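Local coordinates for protein CalsepRRP (Calystegia sepium, PDB 1JY5) that is an RNase T2-related protein that probably lacks, or is much reduced in, the RNA-cleaving activity of that family, at residues F8-T13 and I180-T185; F40-L45 and M125-Y130; K77-Y82 and A95-Y100. All blocks are in the same frame, centred on the assembly; numbering follows the deposited sequence.

Interaction 1: residues F8-T13 and I180-T185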
loop_
_atom_site.group_PDB
_atom_site.type_symbol
_atom_site.label_atom_id
_atom_site.label_comp_id
_atom_site.label_asym_id
_atom_site.label_seq_id
_atom_site.Cartn_x
_atom_site.Cartn_y
_atom_site.Cartn_z
ATOM N N PHE A 8 9.089 8.726 -1.426
ATOM C CA PHE A 8 8.353 7.606 -0.861
ATOM C C PHE A 8 7.059 7.344 -1.631
ATOM O O PHE A 8 6.338 8.280 -1.991
ATOM C CB PHE A 8 7.953 7.913 0.588
ATOM C CG PHE A 8 9.026 7.657 1.604
ATOM C CD1 PHE A 8 9.471 8.681 2.438
ATOM C CD2 PHE A 8 9.522 6.373 1.796
ATOM C CE1 PHE A 8 10.385 8.424 3.458
ATOM C CE2 PHE A 8 10.434 6.104 2.812
ATOM C CZ PHE A 8 10.866 7.130 3.644
ATOM N N THR A 9 6.766 6.075 -1.896
ATOM C CA THR A 9 5.499 5.725 -2.530
ATOM C C THR A 9 4.725 4.927 -1.486
ATOM O O THR A 9 5.220 3.916 -0.986
ATOM C CB THR A 9 5.665 4.830 -3.794
ATOM O OG1 THR A 9 6.106 5.627 -4.901
ATOM C CG2 THR A 9 4.332 4.157 -4.162
ATOM N N LEU A 10 3.540 5.402 -1.109
ATOM C CA LEU A 10 2.717 4.644 -0.167
ATOM C C LEU A 10 1.734 3.901 -1.070
ATOM O O LEU A 10 0.882 4.518 -1.703
ATOM C CB LEU A 10 1.941 5.557 0.806
ATOM C CG LEU A 10 0.905 4.865 1.713
ATOM C CD1 LEU A 10 1.599 3.862 2.616
ATOM C CD2 LEU A 10 0.137 5.886 2.570
ATOM N N ALA A 11 1.878 2.584 -1.154
ATOM C CA ALA A 11 0.986 1.788 -1.984
ATOM C C ALA A 11 -0.074 1.166 -1.093
ATOM O O ALA A 11 0.231 0.634 -0.023
ATOM C CB ALA A 11 1.770 0.706 -2.727
ATOM N N LEU A 12 -1.324 1.250 -1.538
ATOM C CA LEU A 12 -2.456 0.715 -0.787
ATOM C C LEU A 12 -3.193 -0.322 -1.631
ATOM O O LEU A 12 -3.341 -0.161 -2.841
ATOM C CB LEU A 12 -3.406 1.855 -0.411
ATOM C CG LEU A 12 -2.761 3.023 0.351
ATOM C CD1 LEU A 12 -3.777 4.139 0.544
ATOM C CD2 LEU A 12 -2.231 2.533 1.695
ATOM N N THR A 13 -3.662 -1.380 -0.984
ATOM C CA THR A 13 -4.364 -2.449 -1.677
ATOM C C THR A 13 -5.856 -2.429 -1.371
ATOM O O THR A 13 -6.252 -2.281 -0.214
ATOM C CB THR A 13 -3.814 -3.822 -1.253
ATOM O OG1 THR A 13 -2.402 -3.863 -1.488
ATOM C CG2 THR A 13 -4.490 -4.936 -2.033
ATOM N N ILE A 180 0.214 6.821 -3.511
ATOM C CA ILE A 180 0.326 8.220 -3.107
ATOM C C ILE A 180 1.802 8.455 -2.815
ATOM O O ILE A 180 2.425 7.658 -2.111
ATOM C CB ILE A 180 -0.448 8.507 -1.799
ATOM C CG1 ILE A 180 -1.908 8.072 -1.938
ATOM C CG2 ILE A 180 -0.361 9.993 -1.461
ATOM C CD1 ILE A 180 -2.649 8.764 -3.051
ATOM N N CYS A 181 2.362 9.546 -3.327
ATOM C CA CYS A 181 3.782 9.820 -3.115
ATOM C C CYS A 181 4.090 10.903 -2.077
ATOM O O CYS A 181 3.316 11.836 -1.894
ATOM C CB CYS A 181 4.437 10.129 -4.473
ATOM S SG CYS A 181 4.345 8.643 -5.513
ATOM N N PHE A 182 5.214 10.737 -1.380
ATOM C CA PHE A 182 5.661 11.677 -0.355
ATOM C C PHE A 182 7.153 11.983 -0.503
ATOM O O PHE A 182 7.925 11.104 -0.889
ATOM C CB PHE A 182 5.456 11.102 1.054
ATOM C CG PHE A 182 4.022 10.815 1.408
ATOM C CD1 PHE A 182 3.438 9.597 1.068
ATOM C CD2 PHE A 182 3.255 11.765 2.083
ATOM C CE1 PHE A 182 2.109 9.326 1.391
ATOM C CE2 PHE A 182 1.919 11.505 2.412
ATOM C CZ PHE A 182 1.347 10.281 2.064
ATOM N N ASP A 183 7.557 13.217 -0.188
ATOM C CA ASP A 183 8.973 13.571 -0.252
ATOM C C ASP A 183 9.628 13.065 1.033
ATOM O O ASP A 183 8.953 12.480 1.886
ATOM C CB ASP A 183 9.180 15.094 -0.460
ATOM C CG ASP A 183 8.709 15.950 0.714
ATOM O OD1 ASP A 183 8.475 17.160 0.488
ATOM O OD2 ASP A 183 8.589 15.454 1.851
ATOM N N LYS A 184 10.936 13.267 1.167
ATOM C CA LYS A 184 11.669 12.794 2.331
ATOM C C LYS A 184 11.331 13.516 3.631
ATOM O O LYS A 184 11.837 13.155 4.695
ATOM C CB LYS A 184 13.175 12.831 2.052
ATOM C CG LYS A 184 13.641 11.676 1.148
ATOM C CD LYS A 184 15.155 11.664 0.934
ATOM C CE LYS A 184 15.600 12.734 -0.025
ATOM N NZ LYS A 184 15.303 12.391 -1.435
ATOM N N THR A 185 10.478 14.534 3.547
ATOM C CA THR A 185 10.037 15.242 4.741
ATOM C C THR A 185 8.568 14.877 4.985
ATOM O O THR A 185 7.850 15.568 5.704
ATOM C CB THR A 185 10.196 16.795 4.621
ATOM O OG1 THR A 185 9.629 17.258 3.388
ATOM C CG2 THR A 185 11.668 17.186 4.689
#

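Interaction 2: residues F40-L45 and M125-Y130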
loop_
_atom_site.group_PDB
_atom_site.type_symbol
_atom_site.label_atom_id
_atom_site.label_comp_id
_atom_site.label_asym_id
_atom_site.label_seq_id
_atom_site.Cartn_x
_atom_site.Cartn_y
_atom_site.Cartn_z
ATOM N N PHE A 40 -9.140 0.026 1.731
ATOM C CA PHE A 40 -7.704 -0.005 1.463
ATOM C C PHE A 40 -6.877 -0.408 2.671
ATOM O O PHE A 40 -7.133 0.048 3.782
ATOM C CB PHE A 40 -7.198 1.368 0.994
ATOM C CG PHE A 40 -7.563 1.707 -0.418
ATOM C CD1 PHE A 40 -8.569 2.630 -0.689
ATOM C CD2 PHE A 40 -6.901 1.102 -1.480
ATOM C CE1 PHE A 40 -8.912 2.948 -2.001
ATOM C CE2 PHE A 40 -7.235 1.411 -2.797
ATOM C CZ PHE A 40 -8.244 2.337 -3.057
ATOM N N THR A 41 -5.895 -1.276 2.447
ATOM C CA THR A 41 -4.967 -1.677 3.498
ATOM C C THR A 41 -3.579 -1.426 2.920
ATOM O O THR A 41 -3.423 -1.210 1.716
ATOM C CB THR A 41 -5.084 -3.179 3.912
ATOM O OG1 THR A 41 -4.899 -4.017 2.765
ATOM C CG2 THR A 41 -6.432 -3.457 4.558
ATOM N N ILE A 42 -2.566 -1.456 3.773
ATOM C CA ILE A 42 -1.208 -1.190 3.318
ATOM C C ILE A 42 -0.561 -2.307 2.513
ATOM O O ILE A 42 -0.533 -3.465 2.930
ATOM C CB ILE A 42 -0.273 -0.868 4.511
ATOM C CG1 ILE A 42 -0.829 0.327 5.299
ATOM C CG2 ILE A 42 1.126 -0.532 3.994
ATOM C CD1 ILE A 42 -0.135 0.565 6.631
ATOM N N LYS A 43 -0.065 -1.948 1.338
ATOM C CA LYS A 43 0.665 -2.889 0.511
ATOM C C LYS A 43 2.113 -2.668 0.962
ATOM O O LYS A 43 2.824 -3.614 1.328
ATOM C CB LYS A 43 0.507 -2.547 -0.968
ATOM C CG LYS A 43 1.415 -3.339 -1.886
ATOM C CD LYS A 43 1.177 -4.829 -1.762
ATOM C CE LYS A 43 2.146 -5.573 -2.653
ATOM N NZ LYS A 43 1.992 -7.045 -2.553
ATOM N N GLY A 44 2.541 -1.404 0.948
ATOM C CA GLY A 44 3.888 -1.077 1.390
ATOM C C GLY A 44 4.255 0.397 1.330
ATOM O O GLY A 44 3.473 1.214 0.856
ATOM N N LEU A 45 5.437 0.736 1.848
ATOM C CA LEU A 45 5.954 2.105 1.803
ATOM C C LEU A 45 7.254 1.877 1.057
ATOM O O LEU A 45 8.174 1.245 1.575
ATOM C CB LEU A 45 6.244 2.665 3.204
ATOM C CG LEU A 45 6.876 4.074 3.214
ATOM C CD1 LEU A 45 5.937 5.088 2.557
ATOM C CD2 LEU A 45 7.164 4.495 4.652
ATOM N N MET A 125 1.337 5.694 10.271
ATOM C CA MET A 125 0.997 7.091 10.512
ATOM C C MET A 125 0.429 7.735 9.259
ATOM O O MET A 125 -0.630 8.351 9.303
ATOM C CB MET A 125 2.230 7.876 10.964
ATOM C CG MET A 125 1.959 9.341 11.299
ATOM S SD MET A 125 3.495 10.224 11.684
ATOM C CE MET A 125 4.143 10.438 10.017
ATOM N N LEU A 126 1.142 7.601 8.144
ATOM C CA LEU A 126 0.691 8.174 6.881
ATOM C C LEU A 126 -0.634 7.536 6.465
ATOM O O LEU A 126 -1.547 8.224 6.001
ATOM C CB LEU A 126 1.754 7.955 5.794
ATOM C CG LEU A 126 3.105 8.668 5.996
ATOM C CD1 LEU A 126 4.105 8.210 4.945
ATOM C CD2 LEU A 126 2.902 10.181 5.915
ATOM N N TYR A 127 -0.736 6.220 6.647
ATOM C CA TYR A 127 -1.948 5.481 6.304
ATOM C C TYR A 127 -3.163 5.995 7.074
ATOM O O TYR A 127 -4.247 6.127 6.513
ATOM C CB TYR A 127 -1.760 3.993 6.604
ATOM C CG TYR A 127 -3.027 3.171 6.474
ATOM C CD1 TYR A 127 -3.481 2.735 5.226
ATOM C CD2 TYR A 127 -3.767 2.821 7.602
ATOM C CE1 TYR A 127 -4.642 1.961 5.110
ATOM C CE2 TYR A 127 -4.927 2.053 7.499
ATOM C CZ TYR A 127 -5.355 1.625 6.250
ATOM O OH TYR A 127 -6.480 0.834 6.156
ATOM N N PHE A 128 -2.986 6.257 8.366
ATOM C CA PHE A 128 -4.081 6.756 9.199
ATOM C C PHE A 128 -4.380 8.219 8.914
ATOM O O PHE A 128 -5.534 8.648 8.979
ATOM C CB PHE A 128 -3.743 6.609 10.684
ATOM C CG PHE A 128 -3.755 5.193 11.171
ATOM C CD1 PHE A 128 -2.739 4.724 12.000
ATOM C CD2 PHE A 128 -4.779 4.322 10.803
ATOM C CE1 PHE A 128 -2.744 3.412 12.464
ATOM C CE2 PHE A 128 -4.795 3.004 11.263
ATOM C CZ PHE A 128 -3.774 2.547 12.092
ATOM N N LYS A 129 -3.341 8.991 8.605
ATOM C CA LYS A 129 -3.529 10.411 8.326
ATOM C C LYS A 129 -4.323 10.648 7.043
ATOM O O LYS A 129 -5.242 11.468 7.018
ATOM C CB LYS A 129 -2.176 11.125 8.221
ATOM C CG LYS A 129 -2.318 12.618 7.958
ATOM C CD LYS A 129 -0.982 13.322 7.844
ATOM C CE LYS A 129 -1.185 14.827 7.678
ATOM N NZ LYS A 129 0.105 15.526 7.435
ATOM N N TYR A 130 -3.956 9.935 5.981
ATOM C CA TYR A 130 -4.630 10.077 4.697
ATOM C C TYR A 130 -5.491 8.862 4.381
ATOM O O TYR A 130 -5.083 7.971 3.633
ATOM C CB TYR A 130 -3.604 10.285 3.577
ATOM C CG TYR A 130 -2.724 11.496 3.784
ATOM C CD1 TYR A 130 -1.424 11.366 4.271
ATOM C CD2 TYR A 130 -3.196 12.780 3.501
ATOM C CE1 TYR A 130 -0.613 12.484 4.472
ATOM C CE2 TYR A 130 -2.392 13.901 3.700
ATOM C CZ TYR A 130 -1.104 13.742 4.184
ATOM O OH TYR A 130 -0.306 14.845 4.381
#

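Interaction 3: residues K77-Y82 and A95-Y100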
loop_
_atom_site.group_PDB
_atom_site.type_symbol
_atom_site.label_atom_id
_atom_site.label_comp_id
_atom_site.label_asym_id
_atom_site.label_seq_id
_atom_site.Cartn_x
_atom_site.Cartn_y
_atom_site.Cartn_z
ATOM N N LYS A 77 -4.198 -5.800 11.225
ATOM C CA LYS A 77 -5.451 -5.302 10.691
ATOM C C LYS A 77 -5.323 -4.385 9.485
ATOM O O LYS A 77 -6.131 -4.457 8.557
ATOM C CB LYS A 77 -6.228 -4.586 11.800
ATOM C CG LYS A 77 -7.598 -4.077 11.383
ATOM C CD LYS A 77 -8.334 -3.491 12.580
ATOM C CE LYS A 77 -9.641 -2.843 12.168
ATOM N NZ LYS A 77 -10.575 -3.822 11.543
ATOM N N TYR A 78 -4.305 -3.532 9.480
ATOM C CA TYR A 78 -4.147 -2.580 8.385
ATOM C C TYR A 78 -3.057 -2.892 7.372
ATOM O O TYR A 78 -2.956 -2.230 6.339
ATOM C CB TYR A 78 -3.954 -1.188 8.978
ATOM C CG TYR A 78 -5.092 -0.821 9.904
ATOM C CD1 TYR A 78 -4.924 -0.819 11.285
ATOM C CD2 TYR A 78 -6.350 -0.515 9.393
ATOM C CE1 TYR A 78 -5.986 -0.518 12.139
ATOM C CE2 TYR A 78 -7.417 -0.214 10.232
ATOM C CZ TYR A 78 -7.227 -0.216 11.604
ATOM O OH TYR A 78 -8.283 0.094 12.431
ATOM N N TRP A 79 -2.246 -3.900 7.671
ATOM C CA TRP A 79 -1.184 -4.325 6.764
ATOM C C TRP A 79 -1.244 -5.854 6.631
ATOM O O TRP A 79 -0.230 -6.535 6.748
ATOM C CB TRP A 79 0.186 -3.913 7.309
ATOM C CG TRP A 79 1.271 -3.886 6.266
ATOM C CD1 TRP A 79 1.413 -4.730 5.207
ATOM C CD2 TRP A 79 2.370 -2.971 6.198
ATOM N NE1 TRP A 79 2.530 -4.398 4.478
ATOM C CE2 TRP A 79 3.137 -3.321 5.065
ATOM C CE3 TRP A 79 2.780 -1.888 6.985
ATOM C CZ2 TRP A 79 4.298 -2.627 4.698
ATOM C CZ3 TRP A 79 3.931 -1.198 6.622
ATOM C CH2 TRP A 79 4.677 -1.572 5.485
ATOM N N PRO A 80 -2.439 -6.413 6.386
ATOM C CA PRO A 80 -2.554 -7.872 6.254
ATOM C C PRO A 80 -2.090 -8.419 4.907
ATOM O O PRO A 80 -1.851 -7.672 3.962
ATOM C CB PRO A 80 -4.052 -8.131 6.438
ATOM C CG PRO A 80 -4.598 -6.853 7.013
ATOM C CD PRO A 80 -3.772 -5.790 6.364
ATOM N N SER A 81 -1.988 -9.741 4.841
ATOM C CA SER A 81 -1.617 -10.443 3.624
ATOM C C SER A 81 -2.927 -11.038 3.090
ATOM O O SER A 81 -3.819 -11.365 3.877
ATOM C CB SER A 81 -0.627 -11.562 3.949
ATOM O OG SER A 81 -0.249 -12.266 2.783
ATOM N N TYR A 82 -3.059 -11.161 1.771
ATOM C CA TYR A 82 -4.277 -11.728 1.185
ATOM C C TYR A 82 -4.001 -13.019 0.414
ATOM O O TYR A 82 -4.589 -13.259 -0.643
ATOM C CB TYR A 82 -4.960 -10.722 0.245
ATOM C CG TYR A 82 -5.446 -9.464 0.923
ATOM C CD1 TYR A 82 -4.650 -8.323 0.966
ATOM C CD2 TYR A 82 -6.686 -9.429 1.565
ATOM C CE1 TYR A 82 -5.068 -7.176 1.631
ATOM C CE2 TYR A 82 -7.115 -8.285 2.239
ATOM C CZ TYR A 82 -6.296 -7.160 2.268
ATOM O OH TYR A 82 -6.698 -6.032 2.950
ATOM N N ALA A 95 8.394 -15.164 6.050
ATOM C CA ALA A 95 7.379 -15.695 6.950
ATOM C C ALA A 95 6.103 -14.861 6.909
ATOM O O ALA A 95 5.042 -15.318 7.333
ATOM C CB ALA A 95 7.927 -15.732 8.370
ATOM N N SER A 96 6.204 -13.641 6.390
ATOM C CA SER A 96 5.050 -12.754 6.320
ATOM C C SER A 96 5.280 -11.598 5.364
ATOM O O SER A 96 6.409 -11.341 4.933
ATOM C CB SER A 96 4.760 -12.167 7.699
ATOM O OG SER A 96 5.790 -11.255 8.053
ATOM N N ASP A 97 4.198 -10.886 5.068
ATOM C CA ASP A 97 4.260 -9.737 4.185
ATOM C C ASP A 97 5.123 -8.646 4.813
ATOM O O ASP A 97 5.770 -7.878 4.105
ATOM C CB ASP A 97 2.841 -9.224 3.866
ATOM C CG ASP A 97 2.087 -8.710 5.092
ATOM O OD1 ASP A 97 2.414 -9.084 6.239
ATOM O OD2 ASP A 97 1.130 -7.938 4.899
ATOM N N LEU A 98 5.153 -8.597 6.142
ATOM C CA LEU A 98 5.958 -7.604 6.846
ATOM C C LEU A 98 7.447 -7.889 6.642
ATOM O O LEU A 98 8.219 -6.980 6.347
ATOM C CB LEU A 98 5.635 -7.615 8.346
ATOM C CG LEU A 98 4.157 -7.489 8.744
ATOM C CD1 LEU A 98 4.027 -7.490 10.270
ATOM C CD2 LEU A 98 3.567 -6.198 8.166
ATOM N N ALA A 99 7.852 -9.147 6.805
ATOM C CA ALA A 99 9.253 -9.513 6.626
ATOM C C ALA A 99 9.657 -9.249 5.175
ATOM O O ALA A 99 10.781 -8.818 4.893
ATOM C CB ALA A 99 9.468 -10.986 6.976
ATOM N N TYR A 100 8.723 -9.492 4.262
ATOM C CA TYR A 100 8.951 -9.278 2.829
ATOM C C TYR A 100 9.199 -7.795 2.500
ATOM O O TYR A 100 10.186 -7.451 1.844
ATOM C CB TYR A 100 7.739 -9.791 2.035
ATOM C CG TYR A 100 7.756 -9.465 0.554
ATOM C CD1 TYR A 100 8.306 -10.344 -0.372
ATOM C CD2 TYR A 100 7.200 -8.282 0.084
ATOM C CE1 TYR A 100 8.296 -10.053 -1.736
ATOM C CE2 TYR A 100 7.187 -7.978 -1.271
ATOM C CZ TYR A 100 7.732 -8.861 -2.177
ATOM O OH TYR A 100 7.698 -8.551 -3.527
#

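Interaction 1: residues F8-T13 and I180-T185
Phe8, Thr9 and Leu10 pair with Phe182, Cys181 and Ile180 in an antiparallel beta ladder, a buried part of the main sheet of this RNase T2 fold. Two hydrogen-bonded pairs flank one non-hydrogen-bonded pair. Phe8 N gives to Phe182 O at 2.7 Å, and Phe182 N returns a bond to Phe8 O at 2.8 Å. Two residues on, Leu10 N reaches Ile180 O at 2.7 Å and Ile180 N reaches Leu10 O at 3.0 Å. All four are close to straight, at 164° or more at the hydrogen. In between, Cys181 CA makes a CA-H...O contact with Phe8 O, 3.2 Å away.

Large apolar residues suit the face that carries Phe8, Leu10, Ile180 and Phe182. Leu10 and Phe182 lie side by side and point the same way, and Phe182 CE1 brings its ring edge to Leu10 CB at 3.8 Å. The face of Thr9 and Cys181 is more polar. There Thr9 OG1 stands anti to the carbonyl carbon (chi1 -77°), 3.5 Å from Cys181 SG; the hydroxyl is hydrogen-bonded to Asp48, and the sulfur is tied in a disulfide to Cys191. Beyond the ladder, Asp183 OD2 accepts from Thr185 N in an Asx turn. Strand 40-48 continues the sheet beyond strand 7-14, strand 188-189 flanks strand 174-182, and helix 116-129 packs on Leu10 and Phe182 through Thr123 and Leu126.

Interaction 2: residues F40-L45 and M125-Y130
Tyr127 and Ile42 form the tight part of the packing of helix 116-129 against the main sheet. The Tyr127 hydroxyl donates to Phe40 O at 2.6 Å, in the carbonyl plane with a C=O...O angle of 153°. Tyrosine suits the place because its shaft is apolar and its tip polar. Ile42 crosses that shaft obliquely: its CG1 meets Tyr127 CD1 at 3.6 Å, and its CD1 reaches Tyr127 CB at 3.8 Å. Tyr127 CG, anti to the backbone N (chi1 171°), lies beside the carbonyl carbon, and the ring beyond it reaches Ile42 and Phe40 O.

The other end is looser, Leu45 CD1 and Leu126 CD1 coming only to 4.3 Å. On the solvent side of the helix Met125, Phe128 and Lys129 are exposed and make no contact with segment 40-45; here Lys129 NZ donates to Tyr130 OH at 3.2 Å, while Lys129 CG lies over one face of the Tyr130 ring, toward its rim. The strand itself bears a classic beta bulge, Lys43 and Gly44 both facing Ala11, in the stretch matching the catalytic His-Gly-Leu-Trp-Pro motif of RNase T2 enzymes; Lys43 takes the histidine's position, consistent with weak or lost activity. The segment axes run nearly antiparallel (151°), 9.7 Å apart at closest. Around them, Thr123 and Leu124 of the same helix also pack on Ile42, and Leu12 of strand 7-14 touches both Phe40 and Tyr127.

Interaction 3: residues K77-Y82 and A95-Y100
Trp79, just past helix 72-78, offers one face of its indole to Leu98 in the first turn of helix 97-106, a CH-pi contact beside a helix N-cap. Leu98 CD2 stands 3.9 Å from the centroid of the five-membered ring and only 13° off its normal, so one methyl sits squarely on the pyrrole part. A flat aromatic surface and a branched aliphatic tip suit each other here.

Asp97 meets the same ring differently. Its carboxylate plane is turned 84° from the indole, and OD2 comes obliquely to Trp79 CD1 at 3.2 Å. CG lies between the backbone N and the carbonyl carbon (chi1 63°), the crowded position; the carboxylate reaches the loop carbonyls. OD2 ends 2.7 Å from Trp79 O and 3.1 Å from Pro80 O; such close carbonyl oxygens would probably favour a protonated acid, though the helix N-terminus acts the other way. Ser81 is small enough to let its CB approach Asp97 CG at 4.1 Å.

Phe120 of helix 116-129 also meets the Trp79 ring and touches Leu98. An alanine in place of Trp79 would probably leave Leu98 CD2 without the ring face and open a gap beside Phe120, Thr123 and Leu124. Ser96 is the N-cap of helix 97-106; its OG accepts a nearly straight bond from Ala99 N at 3.2 Å and a weak one from Leu98 N.

The three contacts nest along the chain: interaction 3 lies within the loop closed by interaction 2, which lies within that closed by interaction 1. Interactions 1 and 2, with centres about 9 Å apart, share the main sheet, in which strands 7-14 and 40-48 are neighbours; Thr13 N to Thr41 O and Ala11 N to Gly44 O are probable hydrogen bonds between them. Interaction 3 lies nearer the surface, about 13 Å from interaction 2 and about 18 Å from interaction 1, centre to centre. Probable hydrogen bonds from Ile42 N to Tyr78 O and between Thr41 OG1 and Tyr82 OH tie strand 40-48 to the end of helix 72-78 and the loop after it.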